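Side-chain contact in malonyl CoA reductase (malonate semialdehyde-forming) (Sulfolobus tokodaii, PDB 2EP5), which probably reduces malonyl-CoA to malonate semialdehyde with NADPH, as a member of the aspartate-semialdehyde dehydrogenase family: residues N150-A153 and A154-M158. Numbering follows the deposited sequence.
Sequences NCTA and AIMSM
Thr-152 and Met-156, one turn apart, lie side by side on the N-terminal turns of helix 151-160, the helix that starts at the predicted acyl-thioester cysteine, Cys-151. Asn-150 is the N-cap: its OD1 receives Ala-153 N at 2.9 Å in the carbonyl plane, on a lone pair, while its backbone O takes Ala-154 N at 2.8 Å. The i to i+4 ladder then runs on through Ile-155 N to Cys-151 O, Met-156 N to Thr-152 O and Ser-157 N to Ala-153 O.

The tight side is the Thr-152/Met-156 flank, which faces strands 171-178 and 244-251. A chi1 of -50° sets OG1 of Thr-152 beside the backbone N and leaves the methyl CG2 anti to it. In Met-156, chi1 of -61° keeps CG beside its own backbone N, 3.0 Å from Thr-152 O, and bends at chi2 and chi3 then bring CE to 3.8 Å from CG2 of Thr-152. With Met-156 cut back to an alanine, the Thr-152 methyl would probably lose this neighbour and a gap would open beside Ile-248 and Thr-176. The polar branch of the threonine turns to Glu-204, which also accepts from Asn-150 ND2, so one carboxylate oxygen ties the cap to the first turn.

Looser is the Cys-151 side: the residue is partly exposed, and its bond from CA to CB leads away from the following turn, with CB no closer than 5.2 Å to CD1 of Ile-155. The side chain of His-244, the predicted proton acceptor, touches those of Cys-151, Thr-152 and Ile-155. One turn on from Ala-153, Ser-157 folds back on its own helix, OG donating to Ala-154 O at 2.7 Å from 34° out of the carbonyl plane.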
loop_
_atom_site.group_PDB
_atom_site.type_symbol
_atom_site.label_atom_id
_atom_site.label_comp_id
_atom_site.label_asym_id
_atom_site.label_seq_id
_atom_site.Cartn_x
_atom_site.Cartn_y
_atom_site.Cartn_z
ATOM N N ASN A 150 -7.913 -22.355 14.797
ATOM C CA ASN A 150 -7.205 -21.458 13.898
ATOM C C ASN A 150 -8.142 -20.260 13.684
ATOM O O ASN A 150 -9.357 -20.435 13.527
ATOM C CB ASN A 150 -6.920 -22.210 12.586
ATOM C CG ASN A 150 -6.697 -21.289 11.404
ATOM O OD1 ASN A 150 -7.643 -20.915 10.707
ATOM N ND2 ASN A 150 -5.442 -20.918 11.171
ATOM N N CYS A 151 -7.582 -19.053 13.699
ATOM C CA CYS A 151 -8.381 -17.836 13.541
ATOM C C CYS A 151 -9.353 -17.872 12.365
ATOM O O CYS A 151 -10.525 -17.514 12.508
ATOM C CB CYS A 151 -7.463 -16.604 13.445
ATOM S SG CYS A 151 -6.057 -16.751 12.321
ATOM N N THR A 152 -8.879 -18.322 11.210
ATOM C CA THR A 152 -9.726 -18.394 10.028
ATOM C C THR A 152 -10.853 -19.404 10.246
ATOM O O THR A 152 -12.004 -19.157 9.881
ATOM C CB THR A 152 -8.915 -18.814 8.794
ATOM O OG1 THR A 152 -7.747 -17.992 8.695
ATOM C CG2 THR A 152 -9.755 -18.660 7.528
ATOM N N ALA A 153 -10.508 -20.544 10.838
ATOM C CA ALA A 153 -11.484 -21.584 11.116
ATOM C C ALA A 153 -12.555 -21.019 12.035
ATOM O O ALA A 153 -13.756 -21.204 11.803
ATOM C CB ALA A 153 -10.804 -22.774 11.784
ATOM N N ALA A 154 -12.107 -20.330 13.084
ATOM C CA ALA A 154 -13.012 -19.725 14.051
ATOM C C ALA A 154 -14.007 -18.814 13.341
ATOM O O ALA A 154 -15.213 -18.894 13.571
ATOM C CB ALA A 154 -12.221 -18.927 15.072
ATOM N N ILE A 155 -13.495 -17.953 12.469
ATOM C CA ILE A 155 -14.346 -17.026 11.743
ATOM C C ILE A 155 -15.317 -17.757 10.811
ATOM O O ILE A 155 -16.517 -17.480 10.812
ATOM C CB ILE A 155 -13.482 -16.008 10.945
ATOM C CG1 ILE A 155 -12.644 -15.176 11.930
ATOM C CG2 ILE A 155 -14.378 -15.090 10.104
ATOM C CD1 ILE A 155 -11.608 -14.272 11.280
ATOM N N MET A 156 -14.801 -18.702 10.031
ATOM C CA MET A 156 -15.629 -19.465 9.098
ATOM C C MET A 156 -16.734 -20.288 9.764
ATOM O O MET A 156 -17.822 -20.446 9.205
ATOM C CB MET A 156 -14.757 -20.412 8.276
ATOM C CG MET A 156 -13.698 -19.738 7.431
ATOM S SD MET A 156 -14.347 -18.432 6.366
ATOM C CE MET A 156 -13.103 -17.138 6.670
ATOM N N SER A 157 -16.461 -20.815 10.956
ATOM C CA SER A 157 -17.437 -21.642 11.658
ATOM C C SER A 157 -18.702 -20.911 12.084
ATOM O O SER A 157 -19.763 -21.525 12.193
ATOM C CB SER A 157 -16.793 -22.299 12.884
ATOM O OG SER A 157 -16.423 -21.345 13.865
ATOM N N MET A 158 -18.598 -19.604 12.317
ATOM C CA MET A 158 -19.750 -18.821 12.755
ATOM C C MET A 158 -20.977 -18.950 11.849
ATOM O O MET A 158 -22.058 -19.307 12.314
ATOM C CB MET A 158 -19.369 -17.346 12.897
ATOM C CG MET A 158 -18.247 -17.093 13.889
ATOM S SD MET A 158 -18.686 -17.609 15.555
ATOM C CE MET A 158 -19.521 -16.143 16.166
#